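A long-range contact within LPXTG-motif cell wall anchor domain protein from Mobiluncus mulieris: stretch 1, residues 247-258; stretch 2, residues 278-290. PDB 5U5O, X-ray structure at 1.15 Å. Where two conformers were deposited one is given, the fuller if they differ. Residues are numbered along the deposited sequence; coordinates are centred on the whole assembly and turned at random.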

ATOM      1  N   VAL A 247     -26.339  -1.490 -26.098  1.00 11.95           N
ATOM      2  CA  VAL A 247     -25.729  -2.126 -24.958  1.00 11.48           C
ATOM      3  C   VAL A 247     -26.196  -1.401 -23.704  1.00 12.15           C
ATOM      4  O   VAL A 247     -25.982  -0.195 -23.554  1.00 13.99           O
ATOM      5  CB  VAL A 247     -24.201  -2.178 -25.077  1.00 11.48           C
ATOM      6  CG1 VAL A 247     -23.614  -2.948 -23.904  1.00 11.31           C
ATOM      7  CG2 VAL A 247     -23.792  -2.848 -26.388  1.00 11.89           C
ATOM      8  N   LYS A 248     -26.800  -2.155 -22.798  1.00 11.72           N
ATOM      9  CA  LYS A 248     -27.297  -1.606 -21.568  1.00 11.36           C
ATOM     10  C   LYS A 248     -26.479  -2.133 -20.398  1.00 11.83           C
ATOM     11  O   LYS A 248     -26.482  -3.323 -20.114  1.00 12.96           O
ATOM     12  CB  LYS A 248     -28.792  -1.948 -21.415  1.00 12.51           C
ATOM     13  CG  LYS A 248     -29.644  -1.577 -22.637  1.00 14.09           C
ATOM     14  CD  LYS A 248     -31.126  -1.910 -22.452  1.00 16.40           C
ATOM     15  CE  LYS A 248     -31.964  -1.514 -23.662  1.00 17.24           C
ATOM     16  NZ  LYS A 248     -33.401  -1.844 -23.495  1.00 19.47           N
ATOM     17  N   PHE A 249     -25.778  -1.224 -19.729  1.00 11.80           N
ATOM     18  CA  PHE A 249     -24.952  -1.584 -18.585  1.00 11.01           C
ATOM     19  C   PHE A 249     -25.706  -1.378 -17.285  1.00 12.01           C
ATOM     20  O   PHE A 249     -26.338  -0.338 -17.097  1.00 14.85           O
ATOM     21  CB  PHE A 249     -23.660  -0.777 -18.544  1.00 11.80           C
ATOM     22  CG  PHE A 249     -22.726  -1.053 -19.681  1.00 11.62           C
ATOM     23  CD1 PHE A 249     -21.785  -2.069 -19.595  1.00 11.84           C
ATOM     24  CD2 PHE A 249     -22.749  -0.266 -20.819  1.00 12.03           C
ATOM     25  CE1 PHE A 249     -20.853  -2.298 -20.619  1.00 11.76           C
ATOM     26  CE2 PHE A 249     -21.834  -0.487 -21.845  1.00 11.50           C
ATOM     27  CZ  PHE A 249     -20.880  -1.504 -21.742  1.00 12.04           C
ATOM     28  N   THR A 250     -25.627  -2.343 -16.380  1.00 11.89           N
ATOM     29  CA  THR A 250     -26.175  -2.217 -15.032  1.00 12.31           C
ATOM     30  C   THR A 250     -25.143  -2.744 -14.052  1.00 12.60           C
ATOM     31  O   THR A 250     -24.202  -3.435 -14.472  1.00 13.76           O
ATOM     32  CB  THR A 250     -27.475  -3.017 -14.863  1.00 13.27           C
ATOM     33  OG1 THR A 250     -27.252  -4.376 -15.250  1.00 14.96           O
ATOM     34  CG2 THR A 250     -28.576  -2.447 -15.739  1.00 13.18           C
ATOM     35  N   ALA A 251     -25.255  -2.383 -12.784  1.00 12.35           N
ATOM     36  CA  ALA A 251     -24.406  -2.954 -11.735  1.00 12.51           C
ATOM     37  C   ALA A 251     -25.250  -3.216 -10.505  1.00 12.61           C
ATOM     38  O   ALA A 251     -26.286  -2.584 -10.314  1.00 16.37           O
ATOM     39  CB  ALA A 251     -23.255  -2.019 -11.386  1.00 12.68           C
ATOM     40  N   VAL A 252     -24.813  -4.160  -9.679  1.00 13.27           N
ATOM     41  CA  VAL A 252     -25.485  -4.468  -8.425  1.00 12.70           C
ATOM     42  C   VAL A 252     -24.927  -3.627  -7.282  1.00 14.29           C
ATOM     43  O   VAL A 252     -23.971  -2.852  -7.458  1.00 15.24           O
ATOM     44  CB  VAL A 252     -25.450  -5.976  -8.082  1.00 18.53           C
ATOM     45  CG1 VAL A 252     -26.069  -6.800  -9.202  1.00 23.39           C
ATOM     46  CG2 VAL A 252     -24.045  -6.462  -7.788  1.00 19.18           C
ATOM     47  N   ASN A 253     -25.592  -3.719  -6.128  1.00 15.10           N
ATOM     48  CA  ASN A 253     -25.173  -3.046  -4.890  1.00 15.64           C
ATOM     49  C   ASN A 253     -25.203  -1.511  -4.988  1.00 14.72           C
ATOM     50  O   ASN A 253     -24.504  -0.820  -4.254  1.00 17.46           O
ATOM     51  CB  ASN A 253     -23.806  -3.571  -4.390  1.00 19.02           C
ATOM     52  CG  ASN A 253     -23.897  -4.988  -3.857  1.00 22.72           C
ATOM     53  OD1 ASN A 253     -24.924  -5.400  -3.326  1.00 28.98           O
ATOM     54  ND2 ASN A 253     -22.817  -5.739  -3.987  1.00 27.24           N
ATOM     55  N   GLY A 254     -26.017  -0.991  -5.910  1.00 13.49           N
ATOM     56  CA  GLY A 254     -26.196   0.451  -6.057  1.00 13.75           C
ATOM     57  C   GLY A 254     -25.064   1.212  -6.717  1.00 12.56           C
ATOM     58  O   GLY A 254     -25.012   2.428  -6.675  1.00 13.55           O
ATOM     59  N   VAL A 255     -24.124   0.491  -7.336  1.00 12.03           N
ATOM     60  CA  VAL A 255     -22.992   1.129  -7.989  1.00 11.90           C
ATOM     61  C   VAL A 255     -23.475   1.753  -9.295  1.00 12.13           C
ATOM     62  O   VAL A 255     -24.108   1.084 -10.107  1.00 14.04           O
ATOM     63  CB  VAL A 255     -21.870   0.105  -8.263  1.00 12.41           C
ATOM     64  CG1 VAL A 255     -20.753   0.714  -9.114  1.00 13.08           C
ATOM     65  CG2 VAL A 255     -21.329  -0.434  -6.945  1.00 12.93           C
ATOM     66  N   THR A 256     -23.161   3.027  -9.515  0.50 12.05           N
ATOM     67  CA  THR A 256     -23.524   3.685 -10.767  0.50 12.05           C
ATOM     68  C   THR A 256     -22.563   3.279 -11.874  0.50 11.37           C
ATOM     69  O   THR A 256     -21.345   3.090 -11.659  0.50 12.96           O
ATOM     70  CB  THR A 256     -23.520   5.233 -10.682  0.50 12.36           C
ATOM     71  OG1 THR A 256     -22.198   5.690 -10.378  0.50 14.63           O
ATOM     72  CG2 THR A 256     -24.508   5.765  -9.648  0.50 10.90           C
ATOM     73  N   VAL A 257     -23.107   3.147 -13.071  1.00 12.55           N
ATOM     74  CA  VAL A 257     -22.311   2.893 -14.277  1.00 12.22           C
ATOM     75  C   VAL A 257     -22.745   3.920 -15.291  1.00 12.60           C
ATOM     76  O   VAL A 257     -23.939   4.059 -15.555  1.00 18.07           O
ATOM     77  CB  VAL A 257     -22.544   1.490 -14.836  1.00 13.62           C
ATOM     78  CG1 VAL A 257     -21.685   1.233 -16.067  1.00 13.02           C
ATOM     79  CG2 VAL A 257     -22.278   0.459 -13.766  1.00 14.43           C
ATOM     80  N   ASP A 258     -21.789   4.650 -15.845  1.00 12.24           N
ATOM     81  CA  ASP A 258     -22.070   5.675 -16.825  1.00 12.79           C
ATOM     82  C   ASP A 258     -21.733   5.173 -18.196  1.00 11.38           C
ATOM     83  O   ASP A 258     -20.715   4.538 -18.375  1.00 15.43           O
ATOM     84  CB  ASP A 258     -21.285   6.954 -16.541  1.00 16.04           C
ATOM     85  CG  ASP A 258     -21.855   8.148 -17.281  1.00 20.27           C
ATOM     86  OD1 ASP A 258     -23.089   8.324 -17.275  1.00 26.08           O
ATOM     87  OD2 ASP A 258     -21.098   8.932 -17.854  1.00 27.07           O
ATOM     88  N   THR A 278     -17.596   2.780  -0.005  1.00 25.40           N
ATOM     89  CA  THR A 278     -17.844   2.646  -1.438  1.00 20.05           C
ATOM     90  C   THR A 278     -17.522   1.194  -1.852  1.00 22.41           C
ATOM     91  O   THR A 278     -16.508   0.645  -1.421  1.00 26.65           O
ATOM     92  CB  THR A 278     -16.966   3.670  -2.204  1.00 18.29           C
ATOM     93  OG1 THR A 278     -17.216   4.999  -1.718  1.00 23.13           O
ATOM     94  CG2 THR A 278     -17.222   3.626  -3.690  1.00 20.01           C
ATOM     95  N   VAL A 279     -18.395   0.584  -2.661  1.00 23.13           N
ATOM     96  CA  VAL A 279     -18.283  -0.846  -3.052  1.00 20.87           C
ATOM     97  C   VAL A 279     -16.979  -1.141  -3.783  1.00 24.67           C
ATOM     98  O   VAL A 279     -16.695  -0.473  -4.773  1.00 23.64           O
ATOM     99  CB  VAL A 279     -19.475  -1.267  -3.957  1.00 20.85           C
ATOM    100  CG1 VAL A 279     -19.257  -2.629  -4.607  1.00 23.37           C
ATOM    101  CG2 VAL A 279     -20.745  -1.303  -3.131  1.00 22.67           C
ATOM    102  N   ALA A 280     -16.225  -2.138  -3.300  1.00 20.73           N
ATOM    103  CA  ALA A 280     -14.899  -2.506  -3.865  1.00 19.52           C
ATOM    104  C   ALA A 280     -14.924  -3.659  -4.895  1.00 19.71           C
ATOM    105  O   ALA A 280     -14.141  -3.620  -5.846  1.00 19.40           O
ATOM    106  CB  ALA A 280     -13.903  -2.824  -2.755  1.00 18.30           C
ATOM    107  N   ASN A 281     -15.780  -4.673  -4.694  1.00 18.43           N
ATOM    108  CA  ASN A 281     -15.941  -5.777  -5.661  1.00 16.43           C
ATOM    109  C   ASN A 281     -17.196  -5.554  -6.469  1.00 15.46           C
ATOM    110  O   ASN A 281     -18.319  -5.846  -6.024  1.00 17.44           O
ATOM    111  CB  ASN A 281     -15.945  -7.125  -4.962  1.00 17.81           C
ATOM    112  CG  ASN A 281     -14.637  -7.375  -4.217  1.00 22.51           C
ATOM    113  OD1 ASN A 281     -13.557  -7.381  -4.818  1.00 21.91           O
ATOM    114  ND2 ASN A 281     -14.717  -7.535  -2.909  1.00 26.02           N
ATOM    115  N   VAL A 282     -17.020  -4.897  -7.596  1.00 13.64           N
ATOM    116  CA  VAL A 282     -18.105  -4.400  -8.418  1.00 13.04           C
ATOM    117  C   VAL A 282     -18.499  -5.484  -9.407  1.00 12.14           C
ATOM    118  O   VAL A 282     -17.612  -6.199  -9.926  1.00 14.39           O
ATOM    119  CB  VAL A 282     -17.640  -3.109  -9.137  1.00 12.66           C
ATOM    120  CG1 VAL A 282     -18.643  -2.639 -10.175  1.00 12.99           C
ATOM    121  CG2 VAL A 282     -17.316  -2.015  -8.130  1.00 12.33           C
ATOM    122  N   GLU A 283     -19.813  -5.593  -9.682  1.00 12.38           N
ATOM    123  CA  GLU A 283     -20.301  -6.545 -10.662  0.50 12.71           C
ATOM    124  C   GLU A 283     -21.184  -5.830 -11.684  1.00 11.98           C
ATOM    125  O   GLU A 283     -22.241  -5.279 -11.308  1.00 13.81           O
ATOM    126  CB  GLU A 283     -21.077  -7.668  -9.985  0.50 14.46           C
ATOM    127  CG  GLU A 283     -20.330  -8.361  -8.856  0.50 17.15           C
ATOM    128  CD  GLU A 283     -21.243  -9.224  -8.019  0.50 22.28           C
ATOM    129  OE1 GLU A 283     -21.676 -10.287  -8.507  0.50 25.74           O
ATOM    130  OE2 GLU A 283     -21.540  -8.827  -6.876  0.50 25.88           O
ATOM    131  N   VAL A 284     -20.771  -5.828 -12.942  1.00 12.10           N
ATOM    132  CA  VAL A 284     -21.491  -5.159 -14.024  1.00 11.75           C
ATOM    133  C   VAL A 284     -22.051  -6.194 -14.968  1.00 11.63           C
ATOM    134  O   VAL A 284     -21.428  -7.237 -15.226  1.00 13.00           O
ATOM    135  CB  VAL A 284     -20.533  -4.193 -14.770  1.00 11.83           C
ATOM    136  CG1 VAL A 284     -21.153  -3.640 -16.047  1.00 11.52           C
ATOM    137  CG2 VAL A 284     -20.104  -3.046 -13.873  1.00 11.84           C
ATOM    138  N   THR A 285     -23.261  -5.945 -15.487  1.00 11.82           N
ATOM    139  CA  THR A 285     -23.809  -6.736 -16.565  1.00 11.89           C
ATOM    140  C   THR A 285     -23.937  -5.861 -17.792  1.00 11.89           C
ATOM    141  O   THR A 285     -24.452  -4.732 -17.688  1.00 13.53           O
ATOM    142  CB  THR A 285     -25.172  -7.325 -16.149  1.00 13.18           C
ATOM    143  OG1 THR A 285     -24.964  -8.217 -15.055  1.00 15.52           O
ATOM    144  CG2 THR A 285     -25.837  -8.098 -17.296  1.00 12.59           C
ATOM    145  N   ALA A 286     -23.480  -6.381 -18.937  1.00 11.62           N
ATOM    146  CA  ALA A 286     -23.679  -5.740 -20.217  1.00 10.54           C
ATOM    147  C   ALA A 286     -24.742  -6.532 -20.944  1.00 11.44           C
ATOM    148  O   ALA A 286     -24.519  -7.692 -21.292  1.00 12.89           O
ATOM    149  CB  ALA A 286     -22.391  -5.751 -21.014  1.00 10.20           C
ATOM    150  N   GLU A 287     -25.938  -5.939 -21.139  1.00 11.51           N
ATOM    151  CA  GLU A 287     -27.004  -6.566 -21.913  1.00 11.23           C
ATOM    152  C   GLU A 287     -26.912  -6.097 -23.334  1.00 12.06           C
ATOM    153  O   GLU A 287     -26.982  -4.923 -23.603  1.00 12.55           O
ATOM    154  CB  GLU A 287     -28.388  -6.219 -21.365  1.00 11.46           C
ATOM    155  CG  GLU A 287     -29.530  -6.824 -22.198  1.00 11.59           C
ATOM    156  CD  GLU A 287     -30.890  -6.340 -21.821  1.00 14.78           C
ATOM    157  OE1 GLU A 287     -31.089  -6.018 -20.653  1.00 20.93           O
ATOM    158  OE2 GLU A 287     -31.763  -6.303 -22.704  1.00 17.42           O
ATOM    159  N   ASN A 288     -26.719  -7.052 -24.239  1.00 11.42           N
ATOM    160  CA  ASN A 288     -26.807  -6.815 -25.664  1.00 10.53           C
ATOM    161  C   ASN A 288     -28.291  -6.868 -26.070  1.00 11.38           C
ATOM    162  O   ASN A 288     -28.850  -7.953 -26.249  1.00 12.80           O
ATOM    163  CB  ASN A 288     -26.026  -7.886 -26.434  1.00 10.98           C
ATOM    164  CG  ASN A 288     -24.512  -7.782 -26.227  1.00 12.64           C
ATOM    165  OD1 ASN A 288     -23.943  -6.878 -26.827  1.00 15.93           O
ATOM    166  N   SER A 289     -28.903  -5.690 -26.159  1.00 11.11           N
ATOM    167  CA  SER A 289     -30.323  -5.576 -26.511  1.00 11.44           C
ATOM    168  C   SER A 289     -30.423  -5.364 -28.005  1.00 12.63           C
ATOM    169  O   SER A 289     -30.218  -4.268 -28.499  1.00 13.05           O
ATOM    170  CB  SER A 289     -30.955  -4.427 -25.734  1.00 12.73           C
ATOM    171  OG  SER A 289     -32.333  -4.285 -26.066  1.00 14.87           O
ATOM    172  N   PHE A 290     -30.706  -6.447 -28.725  1.00 12.84           N
ATOM    173  CA  PHE A 290     -30.793  -6.390 -30.168  1.00 12.66           C
ATOM    174  C   PHE A 290     -32.189  -5.956 -30.639  1.00 13.11           C
ATOM    175  O   PHE A 290     -33.211  -6.309 -30.041  1.00 15.91           O
ATOM    176  CB  PHE A 290     -30.440  -7.735 -30.795  1.00 11.66           C
ATOM    177  CG  PHE A 290     -29.007  -8.139 -30.586  1.00 11.08           C
ATOM    178  CD1 PHE A 290     -27.980  -7.480 -31.260  1.00 11.66           C
ATOM    179  CD2 PHE A 290     -28.695  -9.160 -29.709  1.00 11.17           C
ATOM    180  CE1 PHE A 290     -26.652  -7.850 -31.080  1.00 11.73           C
ATOM    181  CE2 PHE A 290     -27.370  -9.539 -29.528  1.00 11.90           C
ATOM    182  CZ  PHE A 290     -26.370  -8.871 -30.198  1.00 11.17           C
TER
HETATM  183  O   HOH W   1     -33.674  -4.566 -23.475  1.00 25.02           O
HETATM  184  O   HOH W   2     -21.431  -3.916  -8.061  1.00 17.58           O
HETATM  185  O   HOH W   3     -21.104  -5.816  -5.972  1.00 26.03           O

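Residues 247-251 and 281-290 are neighbouring antiparallel strands. Their axes come within 4.6 Å, and their directions differ by 158°. Lys248 and Glu287 form one hydrogen-bonded pair. Lys248 N donates to Glu287 O (2.9 Å), and Glu287 N donates back to Lys248 O (2.9 Å). Thr250 and Thr285 repeat the pattern, with Thr250 N to Thr285 O at 3.0 Å and Thr285 N to Thr250 O at 2.9 Å. The ladder ends with a longer bond, Val252 N to Glu283 O at 3.2 Å. Between these rungs the backbones come close enough for CA-H...O contacts, such as Phe249 CA to Thr285 O at 3.3 Å.

Side chains alternate between two faces. Val247, Phe249 and Ala251 share one with Asn288, Ala286 and Val284. Phe249 and Val284 each pair across the strands with an alanine, Ala286 and Ala251. The Phe249 ring lies beside the small Ala286, with CE1 3.8 Å from Ala286 CB. Val284 meets the edge of the same ring, its CG1 3.9 Å from Phe249 CD1. Val247 reaches Ala286 as well, CG1 to CB at 4.2 Å, so the alanine methyl touches two larger neighbours. The other methyl of Val284, CG2, lies 4.1 Å from Ala251 CB and also 4.1 Å from Val257 CG2. These contacts are apolar and depend on fit.

The opposite face is more polar. The extended Lys248 side chain passes Ser289, with CE 3.7 Å from Ser289 OG. A water gathers the ends: it accepts from Lys248 NZ (2.7 Å), donates to Glu287 OE2 (2.7 Å) and bonds Ser289 OG (2.9 Å). Lysine and glutamate are thus joined through water. Beside them, Thr250 OG1 sits 3.7 Å from Thr285 CB, a packing contact.

A type I' turn runs from Val252 to Val255, closed by a weak bond from Val255 N to Val252 O (3.3 Å). Asn253 and Gly254 both have positive phi, which glycine adopts readily. After the turn, Val255 points back toward the second stretch. Its CG2 packs on Val279 CB at 3.6 Å, and its CG1 meets Val282 CG1 at 4.1 Å, so one forked side chain touches two valines.

Two waters fill gaps where the backbones separate. One donates to Val252 O and accepts from Glu283 N, both at 2.8 Å, replacing a direct rung. The other accepts from Asn253 ND2 (2.6 Å) and donates to Asn281 O (2.8 Å) and Glu283 OE2 (3.2 Å). Together the stretches bury 771 Å².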